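Local coordinates for BH2092 protein (Bacillus halodurans, PDB 3NHV), which is of unknown function but carries a rhodanese-like domain, a fold whose best-known members transfer sulfur in persulfide form, at residues V36-A42 against T52-G58. Sequence-based numbering, arbitrary orientation.
Sequences VVDVRDA and TAISIPG
V37 sends each of its two methyls to a different isoleucine of 52-58. CG1, anti to the backbone N (chi1 -177°), presses on I56 CB at 3.5 Å, while CG2 meets CD1 and CG1 of I54. V37 and I54 lie on one face of the sheet, and V37 also reaches I56 just beyond the strand. I54 reaches back because its CG1 lies between its own backbone N and carbonyl carbon (chi1 57°). Near the start of the pair, V36 CG1 packs against A53 CB at 3.6 Å. Beneath these contacts the strands run parallel, and 36-38 is the partner whose alternate residues bond: V36 O accepts from I54 N, D38 N gives to I54 O (2.9 Å), and D38 O receives I56 N. A water spans V36 N and T52 O. Past the strands, G58 N donates to V39 O at 2.9 Å, and the P57 ring sets its CG 3.5 Å from R40 O.

The D38 carboxylate leads away from 52-58 and folds back on R40, two residues on. OD1 accepts from R40 N at 2.9 Å, an Asx turn, and OD2 offers its syn lone pair to R40 NH1 at 3.0 Å, only 9° out of the guanidinium plane of R40, in a salt bridge. Were D38 an alanine, the R40 guanidinium would probably lose its charged mate and the Asx turn the acceptor that fixes it.

R40 also hydrogen-bonds C48 O and makes a cation-pi contact with W80. The contact joins the two strands of a beta-alpha-beta unit: strand 54-55 is outermost in the parallel sheet within this chain, strand 34-38 lies between it and strand 74-78, helix 42-47 connects the pair and places Y45 against D38 and S55, and helix 20-28 meets V36 and T52.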
loop_
_atom_site.group_PDB
_atom_site.type_symbol
_atom_site.label_atom_id
_atom_site.label_comp_id
_atom_site.label_asym_id
_atom_site.label_seq_id
_atom_site.Cartn_x
_atom_site.Cartn_y
_atom_site.Cartn_z
ATOM N N VAL B 36 16.086 -10.175 8.904
ATOM C CA VAL B 36 14.821 -10.359 8.216
ATOM C C VAL B 36 13.984 -11.423 8.922
ATOM O O VAL B 36 14.407 -12.573 9.048
ATOM C CB VAL B 36 15.046 -10.790 6.757
ATOM C CG1 VAL B 36 13.726 -10.758 6.008
ATOM C CG2 VAL B 36 16.078 -9.877 6.100
ATOM N N VAL B 37 12.794 -11.034 9.373
ATOM C CA VAL B 37 11.888 -11.939 10.076
ATOM C C VAL B 37 10.570 -12.159 9.325
ATOM O O VAL B 37 9.818 -11.209 9.073
ATOM C CB VAL B 37 11.542 -11.398 11.494
ATOM C CG1 VAL B 37 10.654 -12.397 12.240
ATOM C CG2 VAL B 37 12.807 -11.126 12.277
ATOM N N ASP B 38 10.302 -13.414 8.966
ATOM C CA ASP B 38 9.062 -13.779 8.274
ATOM C C ASP B 38 8.043 -13.977 9.390
ATOM O O ASP B 38 8.218 -14.838 10.249
ATOM C CB ASP B 38 9.241 -15.088 7.498
ATOM C CG ASP B 38 8.069 -15.391 6.580
ATOM O OD1 ASP B 38 6.908 -15.158 6.980
ATOM O OD2 ASP B 38 8.310 -15.881 5.455
ATOM N N VAL B 39 6.989 -13.171 9.372
ATOM C CA VAL B 39 5.945 -13.201 10.390
ATOM C C VAL B 39 4.745 -14.082 10.054
ATOM O O VAL B 39 3.857 -14.270 10.886
ATOM C CB VAL B 39 5.435 -11.765 10.645
ATOM C CG1 VAL B 39 4.237 -11.779 11.557
ATOM C CG2 VAL B 39 6.554 -10.925 11.241
ATOM N N ARG B 40 4.703 -14.617 8.842
ATOM C CA ARG B 40 3.572 -15.454 8.453
ATOM C C ARG B 40 3.559 -16.777 9.218
ATOM O O ARG B 40 4.350 -16.996 10.137
ATOM C CB ARG B 40 3.619 -15.758 6.953
ATOM C CG ARG B 40 3.802 -14.555 6.051
ATOM C CD ARG B 40 4.826 -14.887 4.971
ATOM N NE ARG B 40 4.296 -15.659 3.851
ATOM C CZ ARG B 40 4.978 -16.621 3.232
ATOM N NH1 ARG B 40 6.200 -16.937 3.640
ATOM N NH2 ARG B 40 4.457 -17.239 2.178
ATOM N N ASP B 41 2.647 -17.658 8.821
ATOM C CA ASP B 41 2.523 -18.973 9.435
ATOM C C ASP B 41 3.774 -19.801 9.168
ATOM O O ASP B 41 4.323 -19.755 8.067
ATOM C CB ASP B 41 1.339 -19.724 8.849
ATOM C CG ASP B 41 1.270 -21.143 9.350
ATOM O OD1 ASP B 41 0.634 -21.365 10.406
ATOM O OD2 ASP B 41 1.877 -22.036 8.707
ATOM N N ALA B 42 4.202 -20.584 10.155
ATOM C CA ALA B 42 5.396 -21.425 10.013
ATOM C C ALA B 42 5.418 -22.241 8.724
ATOM O O ALA B 42 6.423 -22.270 8.014
ATOM C CB ALA B 42 5.517 -22.362 11.207
ATOM N N THR B 52 17.984 -15.588 3.923
ATOM C CA THR B 52 18.541 -15.024 5.159
ATOM C C THR B 52 17.480 -14.647 6.189
ATOM O O THR B 52 17.770 -13.967 7.165
ATOM C CB THR B 52 19.425 -13.769 4.897
ATOM O OG1 THR B 52 18.592 -12.636 4.616
ATOM C CG2 THR B 52 20.374 -14.014 3.729
ATOM N N ALA B 53 16.255 -15.113 5.986
ATOM C CA ALA B 53 15.181 -14.785 6.904
ATOM C C ALA B 53 14.824 -15.908 7.873
ATOM O O ALA B 53 14.722 -17.074 7.486
ATOM C CB ALA B 53 13.947 -14.380 6.118
ATOM N N ILE B 54 14.616 -15.539 9.134
ATOM C CA ILE B 54 14.242 -16.500 10.166
ATOM C C ILE B 54 12.730 -16.502 10.333
ATOM O O ILE B 54 12.074 -15.494 10.077
ATOM C CB ILE B 54 14.855 -16.139 11.520
ATOM C CG1 ILE B 54 14.429 -14.728 11.920
ATOM C CG2 ILE B 54 16.371 -16.242 11.449
ATOM C CD1 ILE B 54 15.024 -14.265 13.216
ATOM N N SER B 55 12.183 -17.633 10.771
ATOM C CA SER B 55 10.749 -17.763 10.969
ATOM C C SER B 55 10.307 -17.463 12.393
ATOM O O SER B 55 10.749 -18.107 13.338
ATOM C CB SER B 55 10.286 -19.171 10.603
ATOM O OG SER B 55 8.950 -19.379 11.026
ATOM N N ILE B 56 9.426 -16.481 12.541
ATOM C CA ILE B 56 8.905 -16.117 13.851
ATOM C C ILE B 56 7.471 -15.628 13.659
ATOM O O ILE B 56 7.233 -14.425 13.569
ATOM C CB ILE B 56 9.715 -14.969 14.496
ATOM C CG1 ILE B 56 11.215 -15.294 14.505
ATOM C CG2 ILE B 56 9.198 -14.712 15.904
ATOM C CD1 ILE B 56 11.629 -16.420 15.436
ATOM N N PRO B 57 6.499 -16.552 13.581
ATOM C CA PRO B 57 5.090 -16.172 13.395
ATOM C C PRO B 57 4.666 -15.015 14.302
ATOM O O PRO B 57 5.025 -14.974 15.478
ATOM C CB PRO B 57 4.344 -17.461 13.711
ATOM C CG PRO B 57 5.286 -18.510 13.185
ATOM C CD PRO B 57 6.638 -18.015 13.690
ATOM N N GLY B 58 3.898 -14.078 13.749
ATOM C CA GLY B 58 3.451 -12.922 14.515
ATOM C C GLY B 58 2.830 -13.212 15.870
ATOM O O GLY B 58 3.181 -12.586 16.869
HETATM O O HOH W 1 18.319 -11.892 8.618
#